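Local coordinates for tRNA (guanine(26)-N(2))-dimethyltransferase (Pyrococcus horikoshii, PDB 2EJT), which probably dimethylates the N2 atom of guanine 26 in a number of tRNAs, using S-adenosyl-L-methionine as the methyl donor, at residues H118-R123 against M144-T149; R188-H193 against F321-A326. All coordinates share one frame; numbering follows the deposited sequence.

Interaction 1: residues H118-R123 against M144-T149; sequences HDDANR and MEFLDT. With SAM (S-adenosylmethionine), chain B.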
ATOM      1  N   HIS A 118     -15.519 -13.261 -14.483  1.00 23.73           N
ATOM      2  CA  HIS A 118     -16.637 -13.067 -13.559  1.00 25.67           C
ATOM      3  C   HIS A 118     -16.473 -14.197 -12.545  1.00 25.11           C
ATOM      4  O   HIS A 118     -16.799 -15.345 -12.841  1.00 24.90           O
ATOM      5  CB  HIS A 118     -17.975 -13.221 -14.293  1.00 27.76           C
ATOM      6  CG  HIS A 118     -19.170 -13.196 -13.389  1.00 30.57           C
ATOM      7  ND1 HIS A 118     -20.374 -13.771 -13.735  1.00 32.26           N
ATOM      8  CD2 HIS A 118     -19.347 -12.668 -12.155  1.00 32.03           C
ATOM      9  CE1 HIS A 118     -21.240 -13.602 -12.751  1.00 32.21           C
ATOM     10  NE2 HIS A 118     -20.642 -12.935 -11.780  1.00 32.60           N
ATOM     11  N   ASP A 119     -15.959 -13.891 -11.361  1.00 24.90           N
ATOM     12  CA  ASP A 119     -15.750 -14.949 -10.379  1.00 25.59           C
ATOM     13  C   ASP A 119     -15.228 -14.429  -9.047  1.00 22.98           C
ATOM     14  O   ASP A 119     -14.920 -13.246  -8.896  1.00 20.55           O
ATOM     15  CB  ASP A 119     -14.742 -15.962 -10.942  1.00 29.11           C
ATOM     16  CG  ASP A 119     -14.797 -17.307 -10.241  1.00 32.45           C
ATOM     17  OD1 ASP A 119     -13.921 -18.147 -10.523  1.00 36.07           O
ATOM     18  OD2 ASP A 119     -15.713 -17.534  -9.419  1.00 35.07           O
ATOM     19  N   ASP A 120     -15.145 -15.336  -8.082  1.00 22.99           N
ATOM     20  CA  ASP A 120     -14.621 -15.023  -6.764  1.00 22.10           C
ATOM     21  C   ASP A 120     -13.120 -14.876  -6.995  1.00 21.42           C
ATOM     22  O   ASP A 120     -12.504 -15.737  -7.627  1.00 19.42           O
ATOM     23  CB  ASP A 120     -14.870 -16.188  -5.799  1.00 22.12           C
ATOM     24  CG  ASP A 120     -14.460 -15.869  -4.368  1.00 20.91           C
ATOM     25  OD1 ASP A 120     -13.725 -14.887  -4.147  1.00 25.14           O
ATOM     26  OD2 ASP A 120     -14.870 -16.612  -3.458  1.00 26.00           O
ATOM     27  N   ALA A 121     -12.538 -13.791  -6.497  1.00 20.66           N
ATOM     28  CA  ALA A 121     -11.107 -13.558  -6.659  1.00 19.55           C
ATOM     29  C   ALA A 121     -10.313 -14.747  -6.115  1.00 19.94           C
ATOM     30  O   ALA A 121      -9.305 -15.139  -6.701  1.00 18.71           O
ATOM     31  CB  ALA A 121     -10.696 -12.276  -5.936  1.00 18.60           C
ATOM     32  N   ASN A 122     -10.768 -15.317  -4.999  1.00 19.19           N
ATOM     33  CA  ASN A 122     -10.080 -16.461  -4.404  1.00 20.68           C
ATOM     34  C   ASN A 122     -10.114 -17.685  -5.308  1.00 20.40           C
ATOM     35  O   ASN A 122      -9.169 -18.468  -5.328  1.00 19.31           O
ATOM     36  CB  ASN A 122     -10.671 -16.827  -3.032  1.00 20.03           C
ATOM     37  CG  ASN A 122     -10.077 -16.004  -1.905  1.00 20.65           C
ATOM     38  OD1 ASN A 122      -8.858 -15.853  -1.821  1.00 20.60           O
ATOM     39  ND2 ASN A 122     -10.931 -15.472  -1.029  1.00 17.09           N
ATOM     40  N   ARG A 123     -11.196 -17.851  -6.060  1.00 21.26           N
ATOM     41  CA  ARG A 123     -11.308 -18.997  -6.951  1.00 22.88           C
ATOM     42  C   ARG A 123     -10.385 -18.816  -8.152  1.00 21.63           C
ATOM     43  O   ARG A 123      -9.676 -19.745  -8.541  1.00 19.94           O
ATOM     44  CB  ARG A 123     -12.753 -19.186  -7.419  1.00 24.56           C
ATOM     45  CG  ARG A 123     -12.988 -20.530  -8.102  1.00 30.85           C
ATOM     46  CD  ARG A 123     -14.265 -20.517  -8.916  1.00 36.62           C
ATOM     47  NE  ARG A 123     -14.431 -21.722  -9.725  1.00 42.19           N
ATOM     48  CZ  ARG A 123     -15.277 -21.818 -10.747  1.00 45.34           C
ATOM     49  NH1 ARG A 123     -16.030 -20.779 -11.085  1.00 45.90           N
ATOM     50  NH2 ARG A 123     -15.372 -22.951 -11.432  1.00 45.13           N
ATOM     51  N   MET A 144      -7.620  -9.081   3.817  1.00 18.37           N
ATOM     52  CA  MET A 144      -7.263 -10.333   4.470  1.00 20.67           C
ATOM     53  C   MET A 144      -7.902 -11.631   3.977  1.00 21.47           C
ATOM     54  O   MET A 144      -7.280 -12.684   4.060  1.00 21.63           O
ATOM     55  CB  MET A 144      -7.452 -10.197   5.982  1.00 20.06           C
ATOM     56  CG  MET A 144      -6.507  -9.171   6.581  1.00 17.56           C
ATOM     57  SD  MET A 144      -4.796  -9.437   6.045  1.00 20.36           S
ATOM     58  CE  MET A 144      -4.426 -11.048   6.823  1.00 17.82           C
ATOM     59  N   GLU A 145      -9.122 -11.576   3.456  1.00 22.18           N
ATOM     60  CA  GLU A 145      -9.762 -12.796   2.960  1.00 22.37           C
ATOM     61  C   GLU A 145      -9.170 -13.251   1.618  1.00 20.98           C
ATOM     62  O   GLU A 145      -9.455 -14.351   1.150  1.00 19.03           O
ATOM     63  CB  GLU A 145     -11.266 -12.575   2.801  1.00 25.40           C
ATOM     64  CG  GLU A 145     -11.643 -11.618   1.676  1.00 33.17           C
ATOM     65  CD  GLU A 145     -13.093 -11.142   1.761  1.00 38.31           C
ATOM     66  OE1 GLU A 145     -14.002 -11.996   1.721  1.00 38.93           O
ATOM     67  OE2 GLU A 145     -13.321  -9.914   1.867  1.00 38.71           O
ATOM     68  N   PHE A 146      -8.343 -12.402   1.009  1.00 19.42           N
ATOM     69  CA  PHE A 146      -7.739 -12.707  -0.288  1.00 18.67           C
ATOM     70  C   PHE A 146      -6.226 -12.868  -0.236  1.00 17.34           C
ATOM     71  O   PHE A 146      -5.628 -13.402  -1.167  1.00 17.00           O
ATOM     72  CB  PHE A 146      -8.051 -11.585  -1.286  1.00 18.37           C
ATOM     73  CG  PHE A 146      -9.513 -11.286  -1.426  1.00 21.96           C
ATOM     74  CD1 PHE A 146     -10.375 -12.215  -2.009  1.00 20.18           C
ATOM     75  CD2 PHE A 146     -10.034 -10.086  -0.955  1.00 19.91           C
ATOM     76  CE1 PHE A 146     -11.735 -11.949  -2.117  1.00 20.90           C
ATOM     77  CE2 PHE A 146     -11.393  -9.813  -1.059  1.00 21.62           C
ATOM     78  CZ  PHE A 146     -12.246 -10.745  -1.640  1.00 21.60           C
ATOM     79  N   LEU A 147      -5.616 -12.400   0.847  1.00 16.51           N
ATOM     80  CA  LEU A 147      -4.168 -12.431   0.991  1.00 15.71           C
ATOM     81  C   LEU A 147      -3.471 -13.778   0.809  1.00 16.31           C
ATOM     82  O   LEU A 147      -2.544 -13.897   0.003  1.00 14.96           O
ATOM     83  CB  LEU A 147      -3.770 -11.835   2.345  1.00 15.70           C
ATOM     84  CG  LEU A 147      -2.258 -11.781   2.597  1.00 16.40           C
ATOM     85  CD1 LEU A 147      -1.584 -10.947   1.508  1.00 16.45           C
ATOM     86  CD2 LEU A 147      -1.981 -11.188   3.969  1.00 16.02           C
ATOM     87  N   ASP A 148      -3.908 -14.789   1.550  1.00 15.21           N
ATOM     88  CA  ASP A 148      -3.264 -16.085   1.466  1.00 16.68           C
ATOM     89  C   ASP A 148      -3.269 -16.669   0.054  1.00 16.71           C
ATOM     90  O   ASP A 148      -2.265 -17.209  -0.404  1.00 17.33           O
ATOM     91  CB  ASP A 148      -3.903 -17.068   2.455  1.00 18.58           C
ATOM     92  CG  ASP A 148      -3.091 -18.353   2.604  1.00 21.02           C
ATOM     93  OD1 ASP A 148      -1.922 -18.268   3.026  1.00 21.32           O
ATOM     94  OD2 ASP A 148      -3.621 -19.439   2.297  1.00 24.19           O
ATOM     95  N   THR A 149      -4.387 -16.544  -0.648  1.00 15.67           N
ATOM     96  CA  THR A 149      -4.465 -17.074  -1.998  1.00 17.39           C
ATOM     97  C   THR A 149      -3.628 -16.233  -2.962  1.00 17.78           C
ATOM     98  O   THR A 149      -3.053 -16.764  -3.910  1.00 16.27           O
ATOM     99  CB  THR A 149      -5.932 -17.150  -2.489  1.00 18.82           C
ATOM    100  OG1 THR A 149      -6.717 -17.890  -1.539  1.00 18.47           O
ATOM    101  CG2 THR A 149      -6.003 -17.866  -3.840  1.00 15.66           C
TER
HETATM  102  N   SAM B 501     -10.185  -1.968  -8.057  1.00 40.49           N
HETATM  103  CA  SAM B 501     -10.812  -0.769  -8.004  1.00 39.68           C
HETATM  104  C   SAM B 501     -10.605   0.526  -8.556  1.00 38.84           C
HETATM  105  O   SAM B 501     -11.761   1.017  -8.922  1.00 38.46           O
HETATM  106  OXT SAM B 501      -9.453   1.029  -8.631  1.00 38.48           O
HETATM  107  CB  SAM B 501     -11.989  -1.161  -7.055  1.00 38.95           C
HETATM  108  CG  SAM B 501     -12.802  -2.091  -6.188  1.00 39.48           C
HETATM  109  SD  SAM B 501     -14.226  -2.086  -5.211  1.00 39.25           S
HETATM  110  CE  SAM B 501     -14.038  -0.826  -3.966  1.00 42.12           C
HETATM  111  C5' SAM B 501     -14.236  -3.701  -4.656  1.00 33.50           C
HETATM  112  C4' SAM B 501     -15.418  -4.535  -5.288  1.00 31.49           C
HETATM  113  O4' SAM B 501     -14.978  -5.859  -4.976  1.00 30.47           O
HETATM  114  C3' SAM B 501     -16.633  -4.658  -6.200  1.00 28.71           C
HETATM  115  O3' SAM B 501     -16.739  -4.328  -7.627  1.00 28.35           O
HETATM  116  C2' SAM B 501     -17.124  -6.092  -5.963  1.00 29.87           C
HETATM  117  O2' SAM B 501     -18.257  -6.645  -6.328  1.00 30.51           O
HETATM  118  C1' SAM B 501     -16.036  -6.790  -5.171  1.00 28.72           C
HETATM  119  N9  SAM B 501     -15.841  -8.238  -4.540  1.00 27.95           N
HETATM  120  C8  SAM B 501     -16.261  -8.579  -3.330  1.00 26.62           C
HETATM  121  N7  SAM B 501     -15.950  -9.825  -3.090  1.00 28.90           N
HETATM  122  C5  SAM B 501     -15.327 -10.318  -4.135  1.00 24.78           C
HETATM  123  C6  SAM B 501     -14.768 -11.570  -4.438  1.00 23.47           C
HETATM  124  N6  SAM B 501     -14.823 -12.559  -3.551  1.00 23.74           N
HETATM  125  N1  SAM B 501     -14.162 -11.770  -5.666  1.00 21.97           N
HETATM  126  C2  SAM B 501     -14.095 -10.771  -6.593  1.00 23.38           C
HETATM  127  N3  SAM B 501     -14.627  -9.550  -6.319  1.00 23.54           N
HETATM  128  C4  SAM B 501     -15.250  -9.292  -5.102  1.00 25.05           C
HETATM  129  O   HOH W   1      -7.142 -15.858   0.432  1.00 13.52           O
HETATM  130  O   HOH W   2      -8.728 -19.378  -2.260  1.00 34.43           O

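Interaction 2: residues R188-H193 against F321-A326; sequences RGELCH and FYDTHA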
ATOM      1  N   ARG A 188      -3.104   3.322  19.092  1.00 23.87           N
ATOM      2  CA  ARG A 188      -3.841   4.547  18.776  1.00 26.28           C
ATOM      3  C   ARG A 188      -2.919   5.753  18.937  1.00 25.01           C
ATOM      4  O   ARG A 188      -1.826   5.637  19.496  1.00 23.95           O
ATOM      5  CB  ARG A 188      -5.029   4.727  19.724  1.00 27.29           C
ATOM      6  CG  ARG A 188      -6.130   3.697  19.593  1.00 34.40           C
ATOM      7  CD  ARG A 188      -7.262   4.014  20.567  1.00 40.28           C
ATOM      8  NE  ARG A 188      -8.357   3.049  20.495  1.00 48.81           N
ATOM      9  CZ  ARG A 188      -9.491   3.145  21.186  1.00 51.41           C
ATOM     10  NH1 ARG A 188     -10.431   2.215  21.055  1.00 51.21           N
ATOM     11  NH2 ARG A 188      -9.690   4.169  22.006  1.00 52.98           N
ATOM     12  N   GLY A 189      -3.363   6.907  18.450  1.00 24.02           N
ATOM     13  CA  GLY A 189      -2.575   8.119  18.595  1.00 22.85           C
ATOM     14  C   GLY A 189      -1.891   8.644  17.348  1.00 22.21           C
ATOM     15  O   GLY A 189      -2.188   8.223  16.226  1.00 21.78           O
ATOM     16  N   GLU A 190      -0.955   9.563  17.566  1.00 19.60           N
ATOM     17  CA  GLU A 190      -0.206  10.211  16.497  1.00 20.95           C
ATOM     18  C   GLU A 190       0.585   9.269  15.595  1.00 20.03           C
ATOM     19  O   GLU A 190       0.852   9.599  14.447  1.00 21.70           O
ATOM     20  CB  GLU A 190       0.748  11.267  17.084  1.00 20.98           C
ATOM     21  CG  GLU A 190       1.765  10.722  18.082  1.00 24.52           C
ATOM     22  CD  GLU A 190       1.283  10.766  19.524  1.00 28.14           C
ATOM     23  OE1 GLU A 190       0.099  10.458  19.786  1.00 29.67           O
ATOM     24  OE2 GLU A 190       2.101  11.101  20.409  1.00 29.01           O
ATOM     25  N   LEU A 191       0.956   8.100  16.103  1.00 19.73           N
ATOM     26  CA  LEU A 191       1.732   7.145  15.312  1.00 22.37           C
ATOM     27  C   LEU A 191       0.907   6.087  14.577  1.00 21.59           C
ATOM     28  O   LEU A 191       1.463   5.285  13.828  1.00 19.90           O
ATOM     29  CB  LEU A 191       2.741   6.420  16.210  1.00 20.74           C
ATOM     30  CG  LEU A 191       3.759   7.276  16.969  1.00 22.83           C
ATOM     31  CD1 LEU A 191       4.568   6.387  17.898  1.00 21.20           C
ATOM     32  CD2 LEU A 191       4.663   8.013  15.983  1.00 21.13           C
ATOM     33  N   CYS A 192      -0.410   6.103  14.761  1.00 21.33           N
ATOM     34  CA  CYS A 192      -1.260   5.080  14.163  1.00 22.86           C
ATOM     35  C   CYS A 192      -1.220   4.898  12.653  1.00 22.64           C
ATOM     36  O   CYS A 192      -1.383   3.779  12.172  1.00 23.11           O
ATOM     37  CB  CYS A 192      -2.712   5.250  14.637  1.00 24.69           C
ATOM     38  SG  CYS A 192      -3.831   6.338  13.694  1.00 27.59           S
ATOM     39  N   HIS A 193      -1.003   5.972  11.902  1.00 22.55           N
ATOM     40  CA  HIS A 193      -0.942   5.843  10.453  1.00 24.42           C
ATOM     41  C   HIS A 193       0.259   4.989  10.044  1.00 24.95           C
ATOM     42  O   HIS A 193       0.173   4.203   9.094  1.00 25.14           O
ATOM     43  CB  HIS A 193      -0.850   7.220   9.788  1.00 24.93           C
ATOM     44  CG  HIS A 193      -2.091   8.045   9.932  1.00 27.61           C
ATOM     45  ND1 HIS A 193      -2.130   9.389   9.623  1.00 29.45           N
ATOM     46  CD2 HIS A 193      -3.340   7.717  10.343  1.00 26.38           C
ATOM     47  CE1 HIS A 193      -3.350   9.851   9.838  1.00 28.74           C
ATOM     48  NE2 HIS A 193      -4.103   8.859  10.275  1.00 28.00           N
ATOM     49  N   PHE A 321       8.205   8.009  14.397  1.00 21.52           N
ATOM     50  CA  PHE A 321       8.581   9.411  14.382  1.00 20.90           C
ATOM     51  C   PHE A 321       8.072  10.114  15.630  1.00 20.53           C
ATOM     52  O   PHE A 321       7.403   9.513  16.463  1.00 19.32           O
ATOM     53  CB  PHE A 321       7.990  10.077  13.131  1.00 21.12           C
ATOM     54  CG  PHE A 321       6.486   9.975  13.039  1.00 19.26           C
ATOM     55  CD1 PHE A 321       5.667  10.944  13.618  1.00 18.72           C
ATOM     56  CD2 PHE A 321       5.890   8.907  12.373  1.00 18.02           C
ATOM     57  CE1 PHE A 321       4.278  10.853  13.530  1.00 17.63           C
ATOM     58  CE2 PHE A 321       4.502   8.803  12.279  1.00 18.35           C
ATOM     59  CZ  PHE A 321       3.693   9.779  12.859  1.00 18.38           C
ATOM     60  N   TYR A 322       8.408  11.390  15.756  1.00 20.44           N
ATOM     61  CA  TYR A 322       7.972  12.181  16.893  1.00 21.59           C
ATOM     62  C   TYR A 322       7.018  13.239  16.370  1.00 22.44           C
ATOM     63  O   TYR A 322       7.359  14.019  15.474  1.00 20.95           O
ATOM     64  CB  TYR A 322       9.174  12.836  17.592  1.00 21.94           C
ATOM     65  CG  TYR A 322      10.163  11.831  18.144  1.00 21.90           C
ATOM     66  CD1 TYR A 322       9.782  10.918  19.131  1.00 22.69           C
ATOM     67  CD2 TYR A 322      11.462  11.759  17.649  1.00 22.63           C
ATOM     68  CE1 TYR A 322      10.674   9.955  19.606  1.00 23.36           C
ATOM     69  CE2 TYR A 322      12.361  10.801  18.114  1.00 23.35           C
ATOM     70  CZ  TYR A 322      11.963   9.902  19.089  1.00 22.84           C
ATOM     71  OH  TYR A 322      12.849   8.948  19.530  1.00 20.66           O
ATOM     72  N   ASP A 323       5.804  13.232  16.906  1.00 23.10           N
ATOM     73  CA  ASP A 323       4.797  14.192  16.499  1.00 23.78           C
ATOM     74  C   ASP A 323       4.905  15.396  17.428  1.00 25.54           C
ATOM     75  O   ASP A 323       4.641  15.297  18.627  1.00 25.39           O
ATOM     76  CB  ASP A 323       3.410  13.560  16.579  1.00 24.71           C
ATOM     77  CG  ASP A 323       2.333  14.458  16.021  1.00 26.28           C
ATOM     78  OD1 ASP A 323       2.029  15.480  16.663  1.00 26.98           O
ATOM     79  OD2 ASP A 323       1.801  14.150  14.931  1.00 29.74           O
ATOM     80  N   THR A 324       5.310  16.527  16.859  1.00 26.33           N
ATOM     81  CA  THR A 324       5.496  17.764  17.610  1.00 28.67           C
ATOM     82  C   THR A 324       4.263  18.208  18.394  1.00 28.23           C
ATOM     83  O   THR A 324       4.370  18.636  19.544  1.00 26.23           O
ATOM     84  CB  THR A 324       5.913  18.908  16.672  1.00 28.76           C
ATOM     85  OG1 THR A 324       7.136  18.557  16.014  1.00 33.18           O
ATOM     86  CG2 THR A 324       6.125  20.183  17.454  1.00 31.72           C
ATOM     87  N   HIS A 325       3.096  18.110  17.771  1.00 28.09           N
ATOM     88  CA  HIS A 325       1.868  18.518  18.431  1.00 29.22           C
ATOM     89  C   HIS A 325       1.492  17.571  19.572  1.00 28.39           C
ATOM     90  O   HIS A 325       1.302  18.007  20.704  1.00 28.47           O
ATOM     91  CB  HIS A 325       0.722  18.584  17.424  1.00 32.65           C
ATOM     92  CG  HIS A 325      -0.531  19.183  17.980  1.00 38.02           C
ATOM     93  ND1 HIS A 325      -0.642  20.523  18.287  1.00 41.74           N
ATOM     94  CD2 HIS A 325      -1.721  18.624  18.304  1.00 38.48           C
ATOM     95  CE1 HIS A 325      -1.846  20.762  18.775  1.00 41.80           C
ATOM     96  NE2 HIS A 325      -2.521  19.626  18.797  1.00 39.64           N
ATOM     97  N   ALA A 326       1.395  16.279  19.270  1.00 26.93           N
ATOM     98  CA  ALA A 326       1.025  15.277  20.265  1.00 26.57           C
ATOM     99  C   ALA A 326       1.973  15.256  21.459  1.00 26.87           C
ATOM    100  O   ALA A 326       1.531  15.228  22.607  1.00 26.68           O
ATOM    101  CB  ALA A 326       0.966  13.890  19.622  1.00 24.62           C
TER
HETATM  102  O   HOH W   3       4.968  11.224  18.888  1.00 37.87           O

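Interaction 1: residues H118-R123 against M144-T149
Asn122 and Phe146 both turn their side chains back beside their own backbone N (chi1 -85° and -54°), which carries the amide of the first close to CD1 of the second. The two side chains cross at about a right angle, and amide and ring planes are inclined by 33°. Asn122 ND2 donates a nearly straight bond of 2.9 Å to Glu145 O; the acceptor lies close to the amide plane, whereas the donor sits above the carbonyl plane. The same ND2 comes within 3.4 Å of Phe146 CD1. The other half of the amide faces Thr149: Asn122 OD1 accepts from a water at 2.8 Å, and this water in turn accepts from Thr149 N. A second water donates to Asn122 O and lies beside Thr149 OG1. An alanine in place of Asn122 is likely to leave Glu145 O without its amide donor and the first water without the side-chain oxygen it donates to, opening a gap between the two helices.

Helices 121-127 and 144-153 follow strands 113-118 and 132-137 of the Rossmann-like sheet of class I methyltransferases, and the loop leading into helix 121-127 reads the adenine of S-adenosylmethionine. Asp120 OD1 takes the adenine N6 at 2.6 Å, and as N-cap it also accepts from Asn122 N (3.1 Å), which approaches from above the carboxylate plane. Ala121 N donates to N1 of the cofactor at 2.7 Å. Phe146 borders the same pocket: its CE1 lies 3.5 Å from the cofactor N6, which meets the ring at its edge, while Ala121 CB packs 3.9 Å from Phe146 CD1 and Glu145 CG sits over one ring face.

Interaction 2: residues R188-H193 against F321-A326
One face of the Phe321 ring carries the methyl CD2 of Leu191, poised 3.6 Å from the ring centroid and only 6° off the normal, a CH-pi contact centred on the ring. The two side chains run past each other in opposite directions. Glu190 O approaches the same ring obliquely, 3.3 Å from Phe321 CZ.

Further along, Glu190 folds over Asp323 and the first turn of helix 324-331. Its CG stands between backbone N and carbonyl carbon (chi1 59°) and the chain bends again at chi2, laying the carboxylate against Ala326; Glu190 OE2 is a tight 3.1 Å from Ala326 CB. The methylene carbons Glu190 CB and Asp323 CB touch at 3.5 Å. The two side chains cross obliquely, with the carboxylate planes 68° apart. A water joins the segments, donating to Glu190 OE2 and accepting from Asp323 N.

The contact fastens a type I turn, Gly189 to Cys192, at the start of helix 192-209 to the strand-to-helix junction at 322-324. Asp323 is the N-cap there: its OD1 accepts from Ala326 N at 2.8 Å, while OD2 is hydrogen-bonded to Ser358 OG. Cys192, on the far side of the turn, forms a disulfide with Cys171.

Glu190 OE1 is paired with Arg330 of the same helix that Asp323 caps. With Glu190 OE2 5.8 Å from Asp323 OD1, the like charges are thus probably eased by this arginine and by the helix N-terminus, and the two acidic side chains come closest through their methylene carbons.

The contacts come in series along the chain: interaction 1 closes at Thr149 before interaction 2 opens at Arg188. Their centres are 34 Å apart, on opposite sides of the chain's centre, and their nearest atoms stay about 15 Å from each other. Helix 192-209 runs between them: interaction 2 holds its first residues, and farther along it Val203 and Tyr207 pack on Met144, Leu147 and Asp148 of the helix used by interaction 1. Interaction 1 thus belongs to the cofactor-binding part of the fold built on the nine-stranded sheet, whereas interaction 2 ties that helix to the region of the small antiparallel sheet formed by strands 322-323, 352-355 and 361-364, away from the cofactor-binding residues.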